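Local coordinates for protein PnpC (Pseudomonas putida, PDB 3N9T) that probably catalyses the intradiol ring cleavage of hydroxyquinol with molecular oxygen, using a bound ferric ion, at residues A[40-43]-A[47-50]; A[76-81]-A[203-208]; A[129-134]-A[270-275]; A[184-189]-A[219-224]. All blocks are in the same frame, centred on the assembly; numbering follows the deposited sequence.

Contact 1: A[40-43]-A[47-50]; sequences HDFV and ELTE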
loop_
_atom_site.group_PDB
_atom_site.type_symbol
_atom_site.label_atom_id
_atom_site.label_comp_id
_atom_site.label_asym_id
_atom_site.label_seq_id
_atom_site.Cartn_x
_atom_site.Cartn_y
_atom_site.Cartn_z
ATOM N N HIS A 40 7.596 -7.708 -4.212
ATOM C CA HIS A 40 8.331 -8.888 -3.817
ATOM C C HIS A 40 9.852 -8.633 -3.816
ATOM O O HIS A 40 10.515 -9.131 -2.929
ATOM C CB HIS A 40 8.052 -10.095 -4.746
ATOM C CG HIS A 40 6.747 -10.780 -4.460
ATOM N ND1 HIS A 40 6.662 -12.140 -4.234
ATOM C CD2 HIS A 40 5.492 -10.294 -4.306
ATOM C CE1 HIS A 40 5.398 -12.467 -4.012
ATOM N NE2 HIS A 40 4.674 -11.363 -4.046
ATOM N N ASP A 41 10.368 -7.842 -4.765
ATOM C CA ASP A 41 11.797 -7.491 -4.728
ATOM C C ASP A 41 12.149 -6.651 -3.485
ATOM O O ASP A 41 13.208 -6.800 -2.887
ATOM C CB ASP A 41 12.216 -6.749 -5.985
ATOM C CG ASP A 41 12.407 -7.710 -7.204
ATOM O OD1 ASP A 41 12.422 -8.952 -7.028
ATOM O OD2 ASP A 41 12.533 -7.186 -8.320
ATOM N N PHE A 42 11.281 -5.725 -3.138
ATOM C CA PHE A 42 11.441 -5.007 -1.884
ATOM C C PHE A 42 11.501 -5.927 -0.638
ATOM O O PHE A 42 12.434 -5.831 0.229
ATOM C CB PHE A 42 10.313 -3.978 -1.762
ATOM C CG PHE A 42 10.027 -3.583 -0.352
ATOM C CD1 PHE A 42 10.987 -2.844 0.396
ATOM C CD2 PHE A 42 8.812 -3.912 0.234
ATOM C CE1 PHE A 42 10.711 -2.486 1.697
ATOM C CE2 PHE A 42 8.566 -3.591 1.549
ATOM C CZ PHE A 42 9.503 -2.841 2.266
ATOM N N VAL A 43 10.497 -6.772 -0.506
ATOM C CA VAL A 43 10.435 -7.680 0.656
ATOM C C VAL A 43 11.722 -8.575 0.700
ATOM O O VAL A 43 12.310 -8.787 1.744
ATOM C CB VAL A 43 9.176 -8.530 0.579
ATOM C CG1 VAL A 43 9.197 -9.671 1.598
ATOM C CG2 VAL A 43 7.933 -7.665 0.841
ATOM N N GLU A 47 14.643 -8.405 3.451
ATOM C CA GLU A 47 14.353 -9.630 4.243
ATOM C C GLU A 47 13.419 -9.282 5.357
ATOM O O GLU A 47 13.722 -9.436 6.539
ATOM C CB GLU A 47 15.670 -10.282 4.695
ATOM C CG GLU A 47 16.431 -10.698 3.434
ATOM C CD GLU A 47 17.622 -11.608 3.678
ATOM O OE1 GLU A 47 18.200 -11.556 4.749
ATOM O OE2 GLU A 47 17.970 -12.370 2.779
ATOM N N LEU A 48 12.277 -8.702 4.970
ATOM C CA LEU A 48 11.273 -8.253 5.916
ATOM C C LEU A 48 10.908 -9.350 6.941
ATOM O O LEU A 48 10.662 -10.519 6.551
ATOM C CB LEU A 48 9.975 -7.860 5.115
ATOM C CG LEU A 48 9.036 -6.854 5.783
ATOM C CD1 LEU A 48 9.731 -5.493 5.754
ATOM C CD2 LEU A 48 7.734 -6.760 4.974
ATOM N N THR A 49 10.880 -9.002 8.241
ATOM C CA THR A 49 10.487 -9.964 9.239
ATOM C C THR A 49 8.970 -10.056 9.324
ATOM O O THR A 49 8.234 -9.190 8.831
ATOM C CB THR A 49 11.065 -9.590 10.658
ATOM O OG1 THR A 49 10.394 -8.449 11.168
ATOM C CG2 THR A 49 12.590 -9.409 10.614
ATOM N N GLU A 50 8.476 -11.091 9.989
ATOM C CA GLU A 50 7.036 -11.219 10.175
ATOM C C GLU A 50 6.511 -10.059 11.026
ATOM O O GLU A 50 5.434 -9.541 10.781
ATOM C CB GLU A 50 6.760 -12.569 10.897
ATOM C CG GLU A 50 7.021 -13.749 9.940
ATOM C CD GLU A 50 7.245 -15.119 10.610
ATOM O OE1 GLU A 50 8.321 -15.346 11.244
ATOM O OE2 GLU A 50 6.350 -15.988 10.399
#

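Contact 2: A[76-81]-A[203-208]; sequences ILLSDT and GEMLDA. With HGX (1-heptadecanoyl-2-tridecanoyl-3-glycerol-phosphonyl choline), chain B.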
loop_
_atom_site.group_PDB
_atom_site.type_symbol
_atom_site.label_atom_id
_atom_site.label_comp_id
_atom_site.label_asym_id
_atom_site.label_seq_id
_atom_site.Cartn_x
_atom_site.Cartn_y
_atom_site.Cartn_z
ATOM N N ILE A 76 -3.672 9.812 0.270
ATOM C CA ILE A 76 -3.096 10.858 -0.576
ATOM C C ILE A 76 -1.936 11.512 0.173
ATOM O O ILE A 76 -0.855 11.713 -0.379
ATOM C CB ILE A 76 -4.145 11.886 -0.978
ATOM C CG1 ILE A 76 -5.198 11.206 -1.876
ATOM C CG2 ILE A 76 -3.478 13.128 -1.680
ATOM C CD1 ILE A 76 -6.227 12.182 -2.542
ATOM N N LEU A 77 -2.149 11.825 1.445
ATOM C CA LEU A 77 -1.064 12.396 2.234
ATOM C C LEU A 77 0.137 11.474 2.290
ATOM O O LEU A 77 1.263 11.947 2.256
ATOM C CB LEU A 77 -1.576 12.724 3.663
ATOM C CG LEU A 77 -0.651 13.599 4.470
ATOM C CD1 LEU A 77 -0.401 14.936 3.742
ATOM C CD2 LEU A 77 -1.483 13.917 5.749
ATOM N N LEU A 78 -0.084 10.154 2.392
ATOM C CA LEU A 78 1.046 9.186 2.346
ATOM C C LEU A 78 1.739 9.197 0.997
ATOM O O LEU A 78 2.997 9.245 0.940
ATOM C CB LEU A 78 0.526 7.751 2.668
ATOM C CG LEU A 78 1.530 6.605 2.767
ATOM C CD1 LEU A 78 2.616 6.896 3.865
ATOM C CD2 LEU A 78 0.781 5.277 3.034
ATOM N N SER A 79 0.930 9.168 -0.078
ATOM C CA SER A 79 1.464 9.333 -1.478
ATOM C C SER A 79 2.291 10.609 -1.590
ATOM O O SER A 79 3.423 10.590 -2.134
ATOM C CB SER A 79 0.302 9.423 -2.522
ATOM O OG SER A 79 0.840 9.629 -3.833
ATOM N N ASP A 80 1.791 11.696 -0.977
ATOM C CA ASP A 80 2.507 12.999 -1.087
ATOM C C ASP A 80 3.840 12.940 -0.369
ATOM O O ASP A 80 4.839 13.323 -0.939
ATOM C CB ASP A 80 1.706 14.140 -0.465
ATOM C CG ASP A 80 0.379 14.450 -1.200
ATOM O OD1 ASP A 80 0.172 14.124 -2.379
ATOM O OD2 ASP A 80 -0.442 15.130 -0.574
ATOM N N THR A 81 3.831 12.472 0.900
ATOM C CA THR A 81 5.023 12.439 1.754
ATOM C C THR A 81 6.052 11.378 1.349
ATOM O O THR A 81 7.203 11.444 1.771
ATOM C CB THR A 81 4.688 12.308 3.273
ATOM O OG1 THR A 81 3.898 11.133 3.496
ATOM C CG2 THR A 81 3.895 13.562 3.747
ATOM N N GLY A 203 1.902 11.143 10.205
ATOM C CA GLY A 203 2.671 11.824 11.287
ATOM C C GLY A 203 3.597 10.878 12.012
ATOM O O GLY A 203 4.718 11.244 12.369
ATOM N N GLU A 204 3.160 9.620 12.185
ATOM C CA GLU A 204 3.999 8.606 12.839
ATOM C C GLU A 204 5.186 8.232 12.028
ATOM O O GLU A 204 6.300 8.102 12.564
ATOM C CB GLU A 204 3.241 7.313 13.085
ATOM C CG GLU A 204 2.286 7.361 14.238
ATOM C CD GLU A 204 1.423 6.079 14.273
ATOM O OE1 GLU A 204 1.876 4.998 13.753
ATOM O OE2 GLU A 204 0.290 6.178 14.774
ATOM N N MET A 205 4.962 8.003 10.730
ATOM C CA MET A 205 6.051 7.732 9.831
ATOM C C MET A 205 7.077 8.902 9.796
ATOM O O MET A 205 8.289 8.672 9.868
ATOM C CB MET A 205 5.481 7.477 8.410
ATOM C CG MET A 205 6.608 7.253 7.314
ATOM S SD MET A 205 5.814 7.303 5.682
ATOM C CE MET A 205 5.812 9.138 5.486
ATOM N N LEU A 206 6.603 10.147 9.647
ATOM C CA LEU A 206 7.492 11.316 9.682
ATOM C C LEU A 206 8.250 11.403 11.026
ATOM O O LEU A 206 9.416 11.696 11.043
ATOM C CB LEU A 206 6.721 12.640 9.425
ATOM C CG LEU A 206 6.006 12.707 8.037
ATOM C CD1 LEU A 206 5.272 13.952 7.956
ATOM C CD2 LEU A 206 6.982 12.665 6.931
ATOM N N ASP A 207 7.582 11.135 12.134
ATOM C CA ASP A 207 8.298 11.092 13.404
ATOM C C ASP A 207 9.431 10.051 13.498
ATOM O O ASP A 207 10.583 10.367 13.840
ATOM C CB ASP A 207 7.318 10.960 14.565
ATOM C CG ASP A 207 8.033 11.185 15.906
ATOM O OD1 ASP A 207 8.528 12.304 16.155
ATOM O OD2 ASP A 207 8.168 10.228 16.648
ATOM N N ALA A 208 9.132 8.824 13.091
ATOM C CA ALA A 208 10.126 7.777 13.002
ATOM C C ALA A 208 11.254 8.137 12.054
ATOM O O ALA A 208 12.416 7.772 12.291
ATOM C CB ALA A 208 9.475 6.473 12.569
HETATM O O11 HGX B . 10.654 -0.473 12.229
HETATM C C11 HGX B . 9.473 -0.627 12.182
HETATM C C12 HGX B . 8.921 -1.571 11.164
HETATM C C13 HGX B . 8.601 -0.829 9.890
HETATM C C14 HGX B . 7.855 -1.836 9.058
HETATM C C15 HGX B . 7.509 -1.278 7.734
HETATM C C16 HGX B . 7.017 -2.396 6.871
HETATM C C17 HGX B . 6.309 -1.801 5.680
HETATM C C18 HGX B . 6.224 -2.884 4.623
HETATM C C19 HGX B . 4.915 -2.802 3.868
HETATM C C20 HGX B . 4.531 -4.239 3.508
HETATM C C21 HGX B . 3.701 -4.923 4.599
HETATM C C22 HGX B . 2.468 -5.690 4.115
HETATM C C23 HGX B . 2.155 -5.557 2.621
HETATM O O3 HGX B . 8.642 0.096 13.110
HETATM C C3 HGX B . 9.176 1.121 13.944
HETATM C C2 HGX B . 8.696 2.513 13.557
HETATM C C1 HGX B . 9.087 3.434 14.679
HETATM O O3P HGX B . 10.494 3.590 14.586
HETATM O O2 HGX B . 7.279 2.618 13.448
HETATM C C31 HGX B . 6.791 3.119 12.157
HETATM O O31 HGX B . 6.201 4.170 12.092
HETATM C C32 HGX B . 6.872 2.421 10.858
HETATM C C33 HGX B . 6.045 3.313 9.925
HETATM C C34 HGX B . 5.502 2.450 8.818
HETATM C C35 HGX B . 5.685 3.037 7.442
HETATM C C36 HGX B . 5.004 2.123 6.487
HETATM C C37 HGX B . 4.665 2.944 5.258
HETATM C C38 HGX B . 4.213 1.944 4.234
HETATM C C39 HGX B . 3.317 2.600 3.204
HETATM C C40 HGX B . 3.734 2.275 1.779
HETATM C C42 HGX B . 3.064 1.020 1.214
HETATM C C43 HGX B . 2.137 1.292 0.014
HETATM C C44 HGX B . 2.495 2.533 -0.807
HETATM C C45 HGX B . 1.285 3.461 -0.887
HETATM C C46 HGX B . 1.639 4.952 -1.053
HETATM C C47 HGX B . 0.927 5.527 -2.272
HETATM C C48 HGX B . -0.488 5.807 -1.809
HETATM O O1 HGX B . 10.442 4.116 17.035
HETATM P P1 HGX B . 11.337 3.514 15.947
HETATM O O4 HGX B . 11.813 2.076 16.056
HETATM O O5 HGX B . 12.593 4.522 15.665
HETATM C C4 HGX B . 13.559 4.796 16.703
HETATM C C5 HGX B . 13.544 6.266 17.152
HETATM N N1 HGX B . 12.713 6.621 18.342
HETATM C C6 HGX B . 13.371 7.745 19.040
HETATM C C7 HGX B . 12.528 5.515 19.316
HETATM C C8 HGX B . 11.396 7.100 17.877
#

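Contact 3: A[129-134]-A[270-275]; sequences PALVYG and GGLDMP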
loop_
_atom_site.group_PDB
_atom_site.type_symbol
_atom_site.label_atom_id
_atom_site.label_comp_id
_atom_site.label_asym_id
_atom_site.label_seq_id
_atom_site.Cartn_x
_atom_site.Cartn_y
_atom_site.Cartn_z
ATOM N N PRO A 129 1.702 42.974 3.453
ATOM C CA PRO A 129 1.161 43.250 2.078
ATOM C C PRO A 129 2.185 42.890 0.998
ATOM O O PRO A 129 3.399 43.099 1.206
ATOM C CB PRO A 129 0.906 44.791 2.114
ATOM C CG PRO A 129 0.514 45.009 3.663
ATOM C CD PRO A 129 1.700 44.208 4.295
ATOM N N ALA A 130 1.732 42.310 -0.125
ATOM C CA ALA A 130 2.678 41.982 -1.190
ATOM C C ALA A 130 1.988 42.243 -2.523
ATOM O O ALA A 130 0.805 42.057 -2.649
ATOM C CB ALA A 130 3.121 40.477 -1.089
ATOM N N LEU A 131 2.762 42.621 -3.509
ATOM C CA LEU A 131 2.216 42.666 -4.894
ATOM C C LEU A 131 2.857 41.498 -5.627
ATOM O O LEU A 131 4.115 41.439 -5.684
ATOM C CB LEU A 131 2.659 43.951 -5.581
ATOM C CG LEU A 131 2.260 44.071 -7.075
ATOM C CD1 LEU A 131 0.693 43.984 -7.232
ATOM C CD2 LEU A 131 2.841 45.386 -7.635
ATOM N N VAL A 132 2.049 40.550 -6.147
ATOM C CA VAL A 132 2.594 39.466 -6.987
ATOM C C VAL A 132 2.175 39.827 -8.404
ATOM O O VAL A 132 0.995 39.992 -8.682
ATOM C CB VAL A 132 2.082 38.047 -6.544
ATOM C CG1 VAL A 132 2.606 36.953 -7.583
ATOM C CG2 VAL A 132 2.557 37.711 -5.111
ATOM N N TYR A 133 3.117 40.034 -9.298
ATOM C CA TYR A 133 2.765 40.493 -10.633
ATOM C C TYR A 133 3.698 39.871 -11.680
ATOM O O TYR A 133 4.724 39.247 -11.341
ATOM C CB TYR A 133 2.802 42.055 -10.692
ATOM C CG TYR A 133 4.169 42.664 -10.691
ATOM C CD1 TYR A 133 5.058 42.474 -9.598
ATOM C CD2 TYR A 133 4.551 43.558 -11.697
ATOM C CE1 TYR A 133 6.358 43.051 -9.601
ATOM C CE2 TYR A 133 5.832 44.161 -11.697
ATOM C CZ TYR A 133 6.706 43.922 -10.636
ATOM O OH TYR A 133 7.953 44.499 -10.650
ATOM N N GLY A 134 3.350 40.029 -12.964
ATOM C CA GLY A 134 4.194 39.421 -14.006
ATOM C C GLY A 134 3.402 39.292 -15.302
ATOM O O GLY A 134 2.548 40.123 -15.597
ATOM N N GLY A 270 3.946 47.349 -12.255
ATOM C CA GLY A 270 2.970 46.961 -13.276
ATOM C C GLY A 270 1.911 48.050 -13.481
ATOM O O GLY A 270 0.737 47.731 -13.816
ATOM N N GLY A 271 2.297 49.325 -13.284
ATOM C CA GLY A 271 1.342 50.446 -13.457
ATOM C C GLY A 271 0.541 50.772 -12.206
ATOM O O GLY A 271 -0.276 51.721 -12.170
ATOM N N LEU A 272 0.755 50.011 -11.137
ATOM C CA LEU A 272 0.111 50.357 -9.893
ATOM C C LEU A 272 0.982 51.395 -9.184
ATOM O O LEU A 272 2.194 51.539 -9.464
ATOM C CB LEU A 272 -0.075 49.108 -9.029
ATOM C CG LEU A 272 -0.798 47.992 -9.816
ATOM C CD1 LEU A 272 -0.849 46.790 -8.935
ATOM C CD2 LEU A 272 -2.246 48.452 -10.155
ATOM N N ASP A 273 0.355 52.133 -8.303
ATOM C CA ASP A 273 1.069 53.095 -7.525
ATOM C C ASP A 273 0.921 52.660 -6.095
ATOM O O ASP A 273 -0.160 52.791 -5.531
ATOM C CB ASP A 273 0.452 54.480 -7.701
ATOM C CG ASP A 273 1.216 55.549 -6.890
ATOM O OD1 ASP A 273 2.391 55.283 -6.503
ATOM O OD2 ASP A 273 0.643 56.637 -6.653
ATOM N N MET A 274 1.967 52.075 -5.520
ATOM C CA MET A 274 1.808 51.515 -4.187
ATOM C C MET A 274 2.061 52.595 -3.135
ATOM O O MET A 274 3.142 53.236 -3.121
ATOM C CB MET A 274 2.729 50.294 -3.966
ATOM C CG MET A 274 2.486 49.077 -4.871
ATOM S SD MET A 274 0.903 48.278 -4.534
ATOM C CE MET A 274 0.730 47.460 -6.055
ATOM N N PRO A 275 1.117 52.755 -2.213
ATOM C CA PRO A 275 1.167 53.884 -1.266
ATOM C C PRO A 275 2.252 53.762 -0.209
ATOM O O PRO A 275 2.790 54.785 0.176
ATOM C CB PRO A 275 -0.236 53.886 -0.622
ATOM C CG PRO A 275 -0.727 52.459 -0.762
ATOM C CD PRO A 275 -0.036 51.854 -1.976
#

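Contact 4: A[184-189]-A[219-224]; sequences FAIQTT and LHFMIQ. With FE (Fe (III) ion), chain D.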
loop_
_atom_site.group_PDB
_atom_site.type_symbol
_atom_site.label_atom_id
_atom_site.label_comp_id
_atom_site.label_asym_id
_atom_site.label_seq_id
_atom_site.Cartn_x
_atom_site.Cartn_y
_atom_site.Cartn_z
ATOM N N PHE A 184 -0.309 40.506 -15.497
ATOM C CA PHE A 184 -1.267 40.323 -14.402
ATOM C C PHE A 184 -0.717 40.982 -13.111
ATOM O O PHE A 184 0.478 41.179 -12.981
ATOM C CB PHE A 184 -1.501 38.825 -14.169
ATOM C CG PHE A 184 -0.347 38.123 -13.579
ATOM C CD1 PHE A 184 -0.214 38.035 -12.183
ATOM C CD2 PHE A 184 0.583 37.517 -14.394
ATOM C CE1 PHE A 184 0.879 37.410 -11.607
ATOM C CE2 PHE A 184 1.671 36.863 -13.833
ATOM C CZ PHE A 184 1.837 36.823 -12.456
ATOM N N ALA A 185 -1.588 41.261 -12.168
ATOM C CA ALA A 185 -1.176 41.792 -10.893
ATOM C C ALA A 185 -2.198 41.444 -9.823
ATOM O O ALA A 185 -3.444 41.539 -10.000
ATOM C CB ALA A 185 -0.930 43.332 -10.983
ATOM N N ILE A 186 -1.651 40.977 -8.711
ATOM C CA ILE A 186 -2.410 40.406 -7.611
ATOM C C ILE A 186 -1.903 41.082 -6.325
ATOM O O ILE A 186 -0.719 41.002 -6.016
ATOM C CB ILE A 186 -2.040 38.893 -7.485
ATOM C CG1 ILE A 186 -2.489 38.117 -8.759
ATOM C CG2 ILE A 186 -2.678 38.323 -6.199
ATOM C CD1 ILE A 186 -1.965 36.650 -8.853
ATOM N N GLN A 187 -2.786 41.718 -5.557
ATOM C CA GLN A 187 -2.368 42.180 -4.231
ATOM C C GLN A 187 -2.805 41.125 -3.231
ATOM O O GLN A 187 -3.928 40.618 -3.291
ATOM C CB GLN A 187 -2.963 43.561 -3.877
ATOM C CG GLN A 187 -2.200 44.745 -4.544
ATOM C CD GLN A 187 -2.750 46.112 -4.057
ATOM O OE1 GLN A 187 -3.658 46.683 -4.663
ATOM N NE2 GLN A 187 -2.226 46.599 -2.960
ATOM N N THR A 188 -1.889 40.819 -2.306
ATOM C CA THR A 188 -2.113 39.794 -1.331
ATOM C C THR A 188 -1.255 40.032 -0.083
ATOM O O THR A 188 -0.736 41.148 0.154
ATOM C CB THR A 188 -1.925 38.388 -1.973
ATOM O OG1 THR A 188 -2.349 37.353 -1.081
ATOM C CG2 THR A 188 -0.486 38.114 -2.529
ATOM N N THR A 189 -1.114 38.991 0.720
ATOM C CA THR A 189 -0.072 39.034 1.773
ATOM C C THR A 189 1.008 38.008 1.498
ATOM O O THR A 189 0.772 37.065 0.758
ATOM C CB THR A 189 -0.663 38.818 3.145
ATOM O OG1 THR A 189 -1.392 37.599 3.164
ATOM C CG2 THR A 189 -1.542 40.029 3.580
ATOM N N LEU A 219 2.425 30.178 -3.263
ATOM C CA LEU A 219 1.165 30.636 -3.830
ATOM C C LEU A 219 0.806 29.615 -4.929
ATOM O O LEU A 219 1.680 29.271 -5.735
ATOM C CB LEU A 219 1.359 32.065 -4.394
ATOM C CG LEU A 219 0.172 32.797 -5.074
ATOM C CD1 LEU A 219 -1.119 32.867 -4.160
ATOM C CD2 LEU A 219 0.615 34.209 -5.478
ATOM N N HIS A 220 -0.450 29.138 -4.941
ATOM C CA HIS A 220 -0.904 28.120 -5.919
ATOM C C HIS A 220 -1.412 28.842 -7.126
ATOM O O HIS A 220 -2.040 29.865 -6.979
ATOM C CB HIS A 220 -2.058 27.282 -5.377
ATOM C CG HIS A 220 -1.681 26.348 -4.246
ATOM N ND1 HIS A 220 -1.156 25.091 -4.471
ATOM C CD2 HIS A 220 -1.756 26.490 -2.891
ATOM C CE1 HIS A 220 -0.925 24.494 -3.306
ATOM N NE2 HIS A 220 -1.271 25.322 -2.327
ATOM N N PHE A 221 -1.037 28.385 -8.325
ATOM C CA PHE A 221 -1.624 28.910 -9.593
ATOM C C PHE A 221 -2.211 27.781 -10.462
ATOM O O PHE A 221 -1.540 26.724 -10.664
ATOM C CB PHE A 221 -0.565 29.570 -10.461
ATOM C CG PHE A 221 -0.110 30.909 -9.969
ATOM C CD1 PHE A 221 0.783 30.987 -8.876
ATOM C CD2 PHE A 221 -0.587 32.092 -10.562
ATOM C CE1 PHE A 221 1.209 32.222 -8.406
ATOM C CE2 PHE A 221 -0.128 33.363 -10.103
ATOM C CZ PHE A 221 0.740 33.417 -8.998
ATOM N N MET A 222 -3.414 28.028 -11.016
ATOM C CA MET A 222 -3.898 27.282 -12.159
ATOM C C MET A 222 -4.198 28.286 -13.263
ATOM O O MET A 222 -5.027 29.170 -13.083
ATOM C CB MET A 222 -5.181 26.506 -11.795
ATOM C CG MET A 222 -5.791 25.713 -13.072
ATOM S SD MET A 222 -7.206 24.803 -12.540
ATOM C CE MET A 222 -6.689 23.180 -12.700
ATOM N N ILE A 223 -3.520 28.161 -14.392
ATOM C CA ILE A 223 -3.624 29.135 -15.474
ATOM C C ILE A 223 -4.190 28.436 -16.704
ATOM O O ILE A 223 -3.721 27.359 -17.063
ATOM C CB ILE A 223 -2.226 29.710 -15.797
ATOM C CG1 ILE A 223 -1.595 30.212 -14.485
ATOM C CG2 ILE A 223 -2.283 30.856 -16.844
ATOM C CD1 ILE A 223 -0.317 30.883 -14.611
ATOM N N GLN A 224 -5.211 29.037 -17.318
ATOM C CA GLN A 224 -5.862 28.475 -18.488
ATOM C C GLN A 224 -6.011 29.572 -19.532
ATOM O O GLN A 224 -6.253 30.724 -19.179
ATOM C CB GLN A 224 -7.252 27.912 -18.120
ATOM C CG GLN A 224 -7.186 26.631 -17.343
ATOM C CD GLN A 224 -8.535 26.223 -16.861
ATOM O OE1 GLN A 224 -9.026 26.715 -15.857
ATOM N NE2 GLN A 224 -9.154 25.358 -17.592
HETATM FE FE FE D . -0.582 24.904 -0.573
HETATM O O HOH W 1 -1.429 23.005 -1.003
#

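Contact 1: A[40-43]-A[47-50]
Val-43 and Leu-48 bury most of the surface here and are joined twice, once through the backbone and once through their side chains. The amide of Leu-48 donates to Val-43 O, the N to O distance being 3.2 Å; the bond is nearly straight at hydrogen (160°) and lies in the carbonyl plane. Glu-47 N is closer to Val-43 O, at 2.9 Å, but its N-H is badly aimed and the bond is weak. Beside these bonds Val-43 CG1 rests on Leu-48 CB at 4.0 Å, the two side chains crossing at a slant. CG1 reaches that place because it stands anti to its own backbone N (chi1 169°), on the carbonyl side where the chain turns back. This is a Schellman motif closing helix 26-46: Glu-47, with positive phi, is the C-prime residue, its N bonds to Ser-44 O, and the apolar pair flanking the turn is the hydrophobic contact that classically accompanies the motif. Phe-42 adds a looser touch, its CZ 4.4 Å from Leu-48 CD1, while its ring also meets a bound phospholipid. The Glu-47 carboxylate turns outward to a salt bridge with Arg-94 of the second subunit. Past the turn, Thr-49 occupies the N-cap of helix 50-65, and Glu-52 bonds back to its amide.

Contact 2: A[76-81]-A[203-208]
Thr-81, the residue that faces Met-205 across this contact, grips Leu-77 O with two donors. Its backbone N and its OG1 each lie 3.0 Å from Leu-77 O and approach from opposite faces of the carbonyl plane, the hydroxyl tilted out of it. The hydroxyl can turn back onto its own helix because OG1 sits between the backbone N and the carbonyl carbon (chi1 57°). There its direction is fixed, and the methyl end of Met-205 lies against it, with Met-205 CE 3.4 Å from Thr-81 OG1. Met-205 leaves its helix extended and bends only at its last torsion (chi3 84°), carrying CE to Thr-81 while SD lies 3.7 Å from Leu-78 CD1; the leucine and methionine cross at about a right angle. Leu-206 CD2 adds a lighter touch on Thr-81 CB at 4.3 Å. The axes of the short segments 76-81 and 203-208 run in nearly the same direction, 26° apart and 11.2 Å at closest approach, and the gap is bridged largely by Met-205 and Leu-206, reaching Leu-78 and Thr-81. Together they form part of the wall of the phospholipid tunnel in which helices of the N-terminal region take part. Leu-78 has a double role: CD1 serves the helix pair, whereas CD2 lies 3.7 Å from C39 of one acyl chain of the lipid. Ser-79 CB meets C48 at the end of the same chain, and Ala-208 CB approaches the phosphate ester oxygen O3P. Phe-59 of helix 50-65 packs on both Leu-78 and Met-205.

Contact 3: A[129-134]-A[270-275]
Segment 129-134 is a regular extended strand, and 270-275 is an irregular loop running past it in the opposite sense without a hydrogen bond between them. The loop begins with two glycines of positive phi, Gly-270 and Gly-271, and then straightens. It comes nearest at Tyr-133 and Gly-270, whose CA atoms are 7.0 Å apart; Leu-131 and Met-274 stand wider, with 8.9 Å between CA atoms, and side chains fill that wider part. Leu-131 is the centre of the packing. Its CD1 meets Leu-272 CD1 at 3.6 Å, and its CD2 presses on Met-274 CE at 3.4 Å, tighter than ordinary van der Waals contact. Met-274 brings its methyl there by folding at its second torsion (chi2 -68°), so that it crosses the leucine at about a right angle. Leu-131 CD2 also lies over one face of the Tyr-133 ring, off toward the rim. On the loop side, Tyr-133 CE2 comes within 3.7 Å of Gly-270 N, an oblique approach without a bond. The tyrosine hydroxyl is bonded instead to Asp-268 and Arg-262, and its ring meets Tyr-282 edge-to-face. Strand 129-138 is flanked in its sheet by strands 183-189 and 278-287. A connecting loop laid over one face of such a sheet, its leucine and methionine packed on Leu-131, is in keeping with the beta-sandwich catalytic domain of intradiol dioxygenases.

Contact 4: A[184-189]-A[219-224]
Phe-221 meets Ile-186 and Phe-184 across the core of the domain, in the middle of a segment that begins with Leu-219. That leucine points at strand 183-189 but only approaches it: its CD2 is 4.9 Å from Ile-186 CD1, and Thr-188 stands about as far away. His-220 is directed to the other side of the strand, where its NE2 binds the ferric ion at 1.9 Å. Tyr-160, Tyr-194 and His-218 share that metal, a water is bound to the iron at 2.1 Å, and Trp-152 stacks on the imidazole. Phe-221 turns back to the inner side and makes the contact proper. With CG anti to the carbonyl carbon (chi1 -74°), the ring extends to meet Ile-186 from the opposite direction, Phe-221 CE2 lying 4.0 Å from Ile-186 CD1. The same CE2 is 4.4 Å from CE1 of Phe-184, the two rings meeting obliquely. Val-151 of strand 148-152 packs on both Ile-186 and Phe-221, and Phe-285 and Leu-235 lie against Phe-221. The two strands are not hydrogen-bonded partners: 183-189 pairs with 129-138, and 214-224 with 148-152, 194-195 and 231-237, so the contact spans the interior of the sandwich. Because it is wholly apolar, the contact is non-directional packing; the metal bond of His-220 lies on the opposite side of the strand from Phe-221.

The four contacts illustrate how chemistry follows position. All are buried, but contacts 1 and 2 lie where the second subunit and bound phospholipid meet them, whereas no other chain touches contacts 3 and 4. Contact 1 ends a helix through backbone bonds; contact 2 joins two helices through side chains alone. On the far side of the chain's centre, contact 4 joins two strands and contact 3 a strand to a loop. These two meet directly, since strands 129-138 and 183-189 are neighbours: Ala-130 N lies 2.7 Å from Thr-188 O, a probable hydrogen bond. Both rest on apolar packing, and contact 4 alone carries an iron ligand.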